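Local coordinates for proline iminopeptidase (Streptomyces halstedii, PDB 3WMR), which is an amidohydrolase of the alpha/beta hydrolase fold with a hydrophobic tunnel for polyketide substrates, and probably releases N-terminal proline from peptides, at residues 77-89 with 97-110. Residues are numbered along the deposited sequence; the frame is centred on the assembly and turned at random.
Sequences VHYDQLGNGGSTH and FWTVQLFEDELDNL
The Y79 ring carries L110 CD2 over one face, 3.5 Å from the ring centroid in a CH-pi contact, and meets E106 OE1 at its edge, ring and carboxylate planes standing nearly perpendicular (86°). The F103 ring turns its edge to L82 O, while F97 CD1 sits over one face of the W98 indole, whose rim atom CH2 reaches G83 CA at 3.6 Å. This is a worked example of how the alpha/beta hydrolase fold seats a helix on its sheet: strand 77-80 and the loop after it pack against helix 100-110. E106, extended beyond CG, reaches back to the loop, where OE1 accepts from L82 N (2.9 Å) through its syn lone pair; T34, on the adjacent strand 32-39, bonds OE2. L82 CD2 meanwhile meets L102 CD2 at 4.1 Å. With CG between its backbone N and carbonyl carbon (chi1 85°), the Y79 side chain runs past that of E106 in the opposite direction, bringing OH to L107 CB (3.6 Å). A leucine in its place would probably leave L110 CD2 without its ring face and the bridging water without one of its three partners. That water accepts from Y79 OH (2.7 Å) and donates to E106 OE1 and to F103 O, the latter at 2.8 Å.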
ATOM      1  N   VAL A  77      -5.950  -0.914 -12.939  1.00 26.77           N
ATOM      2  CA  VAL A  77      -6.160   0.495 -12.658  1.00 26.68           C
ATOM      3  C   VAL A  77      -5.194   0.969 -11.578  1.00 27.26           C
ATOM      4  O   VAL A  77      -5.322   0.578 -10.400  1.00 25.10           O
ATOM      5  CB  VAL A  77      -7.609   0.786 -12.218  1.00 27.35           C
ATOM      6  CG1 VAL A  77      -7.800   2.273 -11.937  1.00 28.11           C
ATOM      7  CG2 VAL A  77      -8.597   0.302 -13.281  1.00 27.35           C
ATOM      8  N   HIS A  78      -4.199   1.768 -11.994  1.00 26.33           N
ATOM      9  CA  HIS A  78      -3.340   2.495 -11.054  1.00 26.95           C
ATOM     10  C   HIS A  78      -3.955   3.855 -10.796  1.00 27.06           C
ATOM     11  O   HIS A  78      -4.541   4.442 -11.702  1.00 27.64           O
ATOM     12  CB  HIS A  78      -1.930   2.720 -11.603  1.00 27.35           C
ATOM     13  CG  HIS A  78      -1.084   1.489 -11.646  1.00 26.89           C
ATOM     14  ND1 HIS A  78      -1.192   0.549 -12.647  1.00 26.79           N
ATOM     15  CD2 HIS A  78      -0.086   1.066 -10.840  1.00 26.69           C
ATOM     16  CE1 HIS A  78      -0.311  -0.413 -12.441  1.00 26.24           C
ATOM     17  NE2 HIS A  78       0.372  -0.123 -11.352  1.00 25.55           N
ATOM     18  N   TYR A  79      -3.836   4.352  -9.568  1.00 26.95           N
ATOM     19  CA  TYR A  79      -4.185   5.747  -9.291  1.00 28.06           C
ATOM     20  C   TYR A  79      -3.410   6.369  -8.124  1.00 28.23           C
ATOM     21  O   TYR A  79      -2.912   5.673  -7.249  1.00 27.55           O
ATOM     22  CB  TYR A  79      -5.698   5.911  -9.110  1.00 28.04           C
ATOM     23  CG  TYR A  79      -6.268   5.631  -7.728  1.00 27.49           C
ATOM     24  CD1 TYR A  79      -6.621   4.337  -7.341  1.00 27.03           C
ATOM     25  CD2 TYR A  79      -6.528   6.675  -6.828  1.00 27.33           C
ATOM     26  CE1 TYR A  79      -7.183   4.086  -6.094  1.00 25.71           C
ATOM     27  CE2 TYR A  79      -7.088   6.428  -5.576  1.00 27.06           C
ATOM     28  CZ  TYR A  79      -7.413   5.130  -5.212  1.00 26.71           C
ATOM     29  OH  TYR A  79      -7.971   4.862  -3.968  1.00 25.77           O
ATOM     30  N   ASP A  80      -3.308   7.695  -8.148  1.00 29.20           N
ATOM     31  CA  ASP A  80      -2.674   8.457  -7.080  1.00 29.60           C
ATOM     32  C   ASP A  80      -3.755   8.998  -6.193  1.00 29.54           C
ATOM     33  O   ASP A  80      -4.639   9.710  -6.648  1.00 31.35           O
ATOM     34  CB  ASP A  80      -1.888   9.642  -7.623  1.00 29.98           C
ATOM     35  CG  ASP A  80      -0.637   9.233  -8.350  1.00 29.93           C
ATOM     36  OD1 ASP A  80      -0.131   8.109  -8.140  1.00 29.58           O
ATOM     37  OD2 ASP A  80      -0.164  10.062  -9.135  1.00 30.27           O
ATOM     38  N   GLN A  81      -3.685   8.650  -4.922  1.00 29.36           N
ATOM     39  CA  GLN A  81      -4.596   9.174  -3.920  1.00 30.00           C
ATOM     40  C   GLN A  81      -4.435  10.688  -3.728  1.00 31.03           C
ATOM     41  O   GLN A  81      -3.396  11.268  -4.038  1.00 31.57           O
ATOM     42  CB  GLN A  81      -4.408   8.399  -2.613  1.00 28.68           C
ATOM     43  CG  GLN A  81      -4.855   6.950  -2.765  1.00 27.61           C
ATOM     44  CD  GLN A  81      -4.265   6.008  -1.735  1.00 25.96           C
ATOM     45  OE1 GLN A  81      -4.184   6.330  -0.549  1.00 24.16           O
ATOM     46  NE2 GLN A  81      -3.902   4.807  -2.182  1.00 25.41           N
ATOM     47  N   LEU A  82      -5.485  11.326  -3.229  1.00 33.68           N
ATOM     48  CA  LEU A  82      -5.493  12.784  -3.088  1.00 35.04           C
ATOM     49  C   LEU A  82      -4.355  13.232  -2.196  1.00 34.49           C
ATOM     50  O   LEU A  82      -4.133  12.651  -1.142  1.00 33.58           O
ATOM     51  CB  LEU A  82      -6.810  13.264  -2.487  1.00 36.49           C
ATOM     52  CG  LEU A  82      -7.001  14.783  -2.382  1.00 38.61           C
ATOM     53  CD1 LEU A  82      -7.176  15.395  -3.767  1.00 40.19           C
ATOM     54  CD2 LEU A  82      -8.191  15.121  -1.495  1.00 39.41           C
ATOM     55  N   GLY A  83      -3.658  14.280  -2.622  1.00 35.50           N
ATOM     56  CA  GLY A  83      -2.587  14.882  -1.838  1.00 34.82           C
ATOM     57  C   GLY A  83      -1.213  14.693  -2.452  1.00 34.27           C
ATOM     58  O   GLY A  83      -0.277  15.421  -2.106  1.00 35.38           O
ATOM     59  N   ASN A  84      -1.068  13.725  -3.353  1.00 32.97           N
ATOM     60  CA  ASN A  84       0.232  13.505  -4.000  1.00 32.66           C
ATOM     61  C   ASN A  84       0.130  12.990  -5.432  1.00 32.95           C
ATOM     62  O   ASN A  84      -0.952  12.653  -5.907  1.00 32.90           O
ATOM     63  CB  ASN A  84       1.106  12.554  -3.161  1.00 32.29           C
ATOM     64  CG  ASN A  84       2.581  12.934  -3.193  1.00 32.01           C
ATOM     65  OD1 ASN A  84       2.954  13.964  -3.749  1.00 32.11           O
ATOM     66  ND2 ASN A  84       3.419  12.107  -2.590  1.00 31.13           N
ATOM     67  N   GLY A  85       1.267  12.948  -6.121  1.00 33.82           N
ATOM     68  CA  GLY A  85       1.309  12.509  -7.508  1.00 34.90           C
ATOM     69  C   GLY A  85       0.470  13.399  -8.413  1.00 36.05           C
ATOM     70  O   GLY A  85       0.481  14.628  -8.277  1.00 36.30           O
ATOM     71  N   GLY A  86      -0.278  12.772  -9.318  1.00 35.95           N
ATOM     72  CA  GLY A  86      -1.043  13.490 -10.329  1.00 37.06           C
ATOM     73  C   GLY A  86      -2.340  14.077  -9.816  1.00 38.04           C
ATOM     74  O   GLY A  86      -3.017  14.794 -10.547  1.00 39.20           O
ATOM     75  N   SER A  87      -2.702  13.767  -8.572  1.00 37.61           N
ATOM     76  CA  SER A  87      -3.932  14.290  -7.974  1.00 38.52           C
ATOM     77  C   SER A  87      -3.688  15.679  -7.390  1.00 40.03           C
ATOM     78  O   SER A  87      -2.564  16.158  -7.389  1.00 40.22           O
ATOM     79  CB  SER A  87      -4.446  13.317  -6.914  1.00 36.87           C
ATOM     80  OG  SER A  87      -4.645  12.033  -7.502  1.00 35.73           O
ATOM     81  N   THR A  88      -4.747  16.326  -6.906  1.00 42.20           N
ATOM     82  CA  THR A  88      -4.629  17.662  -6.323  1.00 42.95           C
ATOM     83  C   THR A  88      -3.721  17.624  -5.084  1.00 42.99           C
ATOM     84  O   THR A  88      -3.913  16.798  -4.189  1.00 41.77           O
ATOM     85  CB  THR A  88      -6.013  18.242  -5.932  1.00 43.75           C
ATOM     86  OG1 THR A  88      -6.931  18.091  -7.022  1.00 43.58           O
ATOM     87  CG2 THR A  88      -5.917  19.727  -5.564  1.00 43.74           C
ATOM     88  N   HIS A  89      -2.725  18.509  -5.057  1.00 43.72           N
ATOM     89  CA  HIS A  89      -1.884  18.713  -3.878  1.00 42.94           C
ATOM     90  C   HIS A  89      -2.528  19.759  -2.994  1.00 44.56           C
ATOM     91  O   HIS A  89      -3.033  20.758  -3.488  1.00 45.07           O
ATOM     92  CB  HIS A  89      -0.486  19.157  -4.285  1.00 42.77           C
ATOM     93  CG  HIS A  89       0.264  18.110  -5.038  1.00 40.83           C
ATOM     94  ND1 HIS A  89       1.416  17.530  -4.558  1.00 39.69           N
ATOM     95  CD2 HIS A  89       0.003  17.507  -6.220  1.00 40.43           C
ATOM     96  CE1 HIS A  89       1.841  16.624  -5.419  1.00 39.28           C
ATOM     97  NE2 HIS A  89       1.002  16.594  -6.439  1.00 39.32           N
ATOM     98  N   PHE A  97      -7.909  17.209   8.208  1.00 44.47           N
ATOM     99  CA  PHE A  97      -8.364  17.018   6.825  1.00 43.04           C
ATOM    100  C   PHE A  97      -7.969  15.653   6.254  1.00 40.54           C
ATOM    101  O   PHE A  97      -8.691  15.104   5.424  1.00 39.42           O
ATOM    102  CB  PHE A  97      -7.798  18.108   5.914  1.00 43.41           C
ATOM    103  CG  PHE A  97      -8.213  17.976   4.473  1.00 43.42           C
ATOM    104  CD1 PHE A  97      -7.367  17.377   3.544  1.00 43.72           C
ATOM    105  CD2 PHE A  97      -9.451  18.446   4.041  1.00 44.75           C
ATOM    106  CE1 PHE A  97      -7.748  17.247   2.217  1.00 43.73           C
ATOM    107  CE2 PHE A  97      -9.833  18.326   2.716  1.00 44.34           C
ATOM    108  CZ  PHE A  97      -8.978  17.726   1.802  1.00 44.34           C
ATOM    109  N   TRP A  98      -6.821  15.129   6.679  1.00 37.39           N
ATOM    110  CA  TRP A  98      -6.293  13.889   6.126  1.00 36.43           C
ATOM    111  C   TRP A  98      -6.788  12.703   6.939  1.00 34.88           C
ATOM    112  O   TRP A  98      -6.156  12.279   7.912  1.00 35.68           O
ATOM    113  CB  TRP A  98      -4.763  13.935   6.074  1.00 35.45           C
ATOM    114  CG  TRP A  98      -4.255  15.034   5.188  1.00 35.89           C
ATOM    115  CD1 TRP A  98      -3.573  16.157   5.577  1.00 36.75           C
ATOM    116  CD2 TRP A  98      -4.414  15.137   3.769  1.00 36.24           C
ATOM    117  NE1 TRP A  98      -3.288  16.942   4.485  1.00 37.25           N
ATOM    118  CE2 TRP A  98      -3.789  16.339   3.362  1.00 37.03           C
ATOM    119  CE3 TRP A  98      -5.009  14.327   2.798  1.00 35.90           C
ATOM    120  CZ2 TRP A  98      -3.745  16.746   2.026  1.00 37.37           C
ATOM    121  CZ3 TRP A  98      -4.966  14.738   1.468  1.00 36.23           C
ATOM    122  CH2 TRP A  98      -4.339  15.933   1.097  1.00 36.92           C
ATOM    123  N   THR A  99      -7.928  12.168   6.525  1.00 32.64           N
ATOM    124  CA  THR A  99      -8.597  11.116   7.256  1.00 32.09           C
ATOM    125  C   THR A  99      -8.754   9.883   6.386  1.00 29.94           C
ATOM    126  O   THR A  99      -8.661   9.954   5.160  1.00 29.95           O
ATOM    127  CB  THR A  99     -10.007  11.568   7.649  1.00 32.92           C
ATOM    128  OG1 THR A  99     -10.724  11.901   6.452  1.00 32.81           O
ATOM    129  CG2 THR A  99      -9.931  12.787   8.561  1.00 34.45           C
ATOM    130  N   VAL A 100      -8.991   8.757   7.042  1.00 28.23           N
ATOM    131  CA  VAL A 100      -9.338   7.534   6.354  1.00 27.60           C
ATOM    132  C   VAL A 100     -10.638   7.725   5.549  1.00 28.21           C
ATOM    133  O   VAL A 100     -10.751   7.237   4.431  1.00 26.14           O
ATOM    134  CB  VAL A 100      -9.488   6.359   7.350  1.00 27.50           C
ATOM    135  CG1 VAL A 100      -9.854   5.072   6.619  1.00 27.27           C
ATOM    136  CG2 VAL A 100      -8.216   6.191   8.173  1.00 27.42           C
ATOM    137  N   GLN A 101     -11.621   8.429   6.118  1.00 29.40           N
ATOM    138  CA  GLN A 101     -12.896   8.656   5.427  1.00 31.18           C
ATOM    139  C   GLN A 101     -12.692   9.359   4.091  1.00 30.51           C
ATOM    140  O   GLN A 101     -13.326   9.023   3.098  1.00 30.42           O
ATOM    141  CB  GLN A 101     -13.860   9.483   6.290  1.00 34.12           C
ATOM    142  CG  GLN A 101     -15.230   9.659   5.636  1.00 37.32           C
ATOM    143  CD  GLN A 101     -15.951   8.334   5.400  1.00 40.51           C
ATOM    144  OE1 GLN A 101     -16.409   8.038   4.282  1.00 41.68           O
ATOM    145  NE2 GLN A 101     -16.070   7.530   6.463  1.00 42.92           N
ATOM    146  N   LEU A 102     -11.799  10.340   4.075  1.00 31.02           N
ATOM    147  CA  LEU A 102     -11.456  11.047   2.852  1.00 31.55           C
ATOM    148  C   LEU A 102     -11.066  10.075   1.736  1.00 30.97           C
ATOM    149  O   LEU A 102     -11.579  10.162   0.611  1.00 31.11           O
ATOM    150  CB  LEU A 102     -10.294  11.997   3.112  1.00 32.79           C
ATOM    151  CG  LEU A 102      -9.830  12.852   1.932  1.00 33.40           C
ATOM    152  CD1 LEU A 102     -10.904  13.876   1.598  1.00 34.57           C
ATOM    153  CD2 LEU A 102      -8.504  13.523   2.258  1.00 33.94           C
ATOM    154  N   PHE A 103     -10.153   9.161   2.052  1.00 29.35           N
ATOM    155  CA  PHE A 103      -9.614   8.257   1.047  1.00 28.38           C
ATOM    156  C   PHE A 103     -10.586   7.162   0.671  1.00 28.75           C
ATOM    157  O   PHE A 103     -10.544   6.687  -0.463  1.00 29.32           O
ATOM    158  CB  PHE A 103      -8.265   7.680   1.500  1.00 27.45           C
ATOM    159  CG  PHE A 103      -7.192   8.713   1.560  1.00 26.69           C
ATOM    160  CD1 PHE A 103      -6.672   9.237   0.394  1.00 26.34           C
ATOM    161  CD2 PHE A 103      -6.760   9.226   2.771  1.00 26.59           C
ATOM    162  CE1 PHE A 103      -5.710  10.225   0.426  1.00 26.19           C
ATOM    163  CE2 PHE A 103      -5.786  10.209   2.808  1.00 27.00           C
ATOM    164  CZ  PHE A 103      -5.266  10.713   1.632  1.00 26.26           C
ATOM    165  N   GLU A 104     -11.449   6.749   1.603  1.00 29.68           N
ATOM    166  CA  GLU A 104     -12.562   5.840   1.273  1.00 30.59           C
ATOM    167  C   GLU A 104     -13.506   6.480   0.264  1.00 29.66           C
ATOM    168  O   GLU A 104     -13.965   5.832  -0.669  1.00 27.68           O
ATOM    169  CB  GLU A 104     -13.416   5.525   2.497  1.00 33.44           C
ATOM    170  CG  GLU A 104     -12.776   4.652   3.549  1.00 34.96           C
ATOM    171  CD  GLU A 104     -13.753   4.410   4.685  1.00 37.16           C
ATOM    172  OE1 GLU A 104     -14.784   3.760   4.438  1.00 38.16           O
ATOM    173  OE2 GLU A 104     -13.500   4.876   5.812  1.00 41.01           O
ATOM    174  N   ASP A 105     -13.821   7.753   0.508  1.00 30.56           N
ATOM    175  CA  ASP A 105     -14.733   8.511  -0.337  1.00 31.45           C
ATOM    176  C   ASP A 105     -14.131   8.699  -1.716  1.00 31.04           C
ATOM    177  O   ASP A 105     -14.847   8.631  -2.703  1.00 31.91           O
ATOM    178  CB  ASP A 105     -15.036   9.887   0.273  1.00 32.83           C
ATOM    179  CG  ASP A 105     -15.962   9.816   1.476  1.00 34.28           C
ATOM    180  OD1 ASP A 105     -16.685   8.814   1.630  1.00 35.36           O
ATOM    181  OD2 ASP A 105     -15.972  10.783   2.275  1.00 35.53           O
ATOM    182  N   GLU A 106     -12.820   8.934  -1.776  1.00 30.78           N
ATOM    183  CA  GLU A 106     -12.103   9.046  -3.044  1.00 31.03           C
ATOM    184  C   GLU A 106     -12.118   7.738  -3.845  1.00 30.51           C
ATOM    185  O   GLU A 106     -12.328   7.751  -5.055  1.00 31.92           O
ATOM    186  CB  GLU A 106     -10.642   9.481  -2.813  1.00 31.46           C
ATOM    187  CG  GLU A 106      -9.855   9.617  -4.104  1.00 32.31           C
ATOM    188  CD  GLU A 106      -8.402  10.004  -3.917  1.00 32.75           C
ATOM    189  OE1 GLU A 106      -7.698   9.426  -3.048  1.00 32.46           O
ATOM    190  OE2 GLU A 106      -7.948  10.881  -4.680  1.00 33.87           O
ATOM    191  N   LEU A 107     -11.865   6.615  -3.186  1.00 29.13           N
ATOM    192  CA  LEU A 107     -11.896   5.331  -3.878  1.00 28.53           C
ATOM    193  C   LEU A 107     -13.302   5.057  -4.432  1.00 28.52           C
ATOM    194  O   LEU A 107     -13.440   4.692  -5.597  1.00 28.09           O
ATOM    195  CB  LEU A 107     -11.412   4.195  -2.962  1.00 27.58           C
ATOM    196  CG  LEU A 107     -11.610   2.765  -3.459  1.00 27.02           C
ATOM    197  CD1 LEU A 107     -10.897   2.520  -4.781  1.00 26.90           C
ATOM    198  CD2 LEU A 107     -11.142   1.765  -2.416  1.00 27.12           C
ATOM    199  N   ASP A 108     -14.333   5.235  -3.602  1.00 30.53           N
ATOM    200  CA  ASP A 108     -15.726   5.076  -4.058  1.00 31.02           C
ATOM    201  C   ASP A 108     -16.005   5.990  -5.254  1.00 32.21           C
ATOM    202  O   ASP A 108     -16.542   5.544  -6.264  1.00 30.67           O
ATOM    203  CB  ASP A 108     -16.725   5.389  -2.937  1.00 32.82           C
ATOM    204  CG  ASP A 108     -16.877   4.251  -1.959  1.00 34.18           C
ATOM    205  OD1 ASP A 108     -16.696   3.073  -2.349  1.00 35.30           O
ATOM    206  OD2 ASP A 108     -17.187   4.527  -0.794  1.00 34.62           O
ATOM    207  N   ASN A 109     -15.625   7.261  -5.135  1.00 34.02           N
ATOM    208  CA  ASN A 109     -15.813   8.213  -6.229  1.00 35.23           C
ATOM    209  C   ASN A 109     -15.123   7.723  -7.495  1.00 35.42           C
ATOM    210  O   ASN A 109     -15.708   7.783  -8.578  1.00 36.12           O
ATOM    211  CB  ASN A 109     -15.317   9.621  -5.858  1.00 36.37           C
ATOM    212  CG  ASN A 109     -15.366  10.590  -7.033  1.00 37.47           C
ATOM    213  OD1 ASN A 109     -14.339  10.921  -7.642  1.00 38.12           O
ATOM    214  ND2 ASN A 109     -16.559  11.034  -7.368  1.00 37.70           N
ATOM    215  N   LEU A 110     -13.901   7.210  -7.362  1.00 34.34           N
ATOM    216  CA  LEU A 110     -13.132   6.759  -8.529  1.00 33.91           C
ATOM    217  C   LEU A 110     -13.767   5.558  -9.241  1.00 32.10           C
ATOM    218  O   LEU A 110     -13.846   5.518 -10.470  1.00 31.83           O
ATOM    219  CB  LEU A 110     -11.692   6.412  -8.136  1.00 34.62           C
ATOM    220  CG  LEU A 110     -10.817   5.894  -9.275  1.00 35.33           C
ATOM    221  CD1 LEU A 110     -10.570   6.987 -10.303  1.00 36.48           C
ATOM    222  CD2 LEU A 110      -9.502   5.357  -8.728  1.00 36.10           C
TER
HETATM  223  O   HOH W   1      -8.323   6.814  -2.193  1.00 21.52           O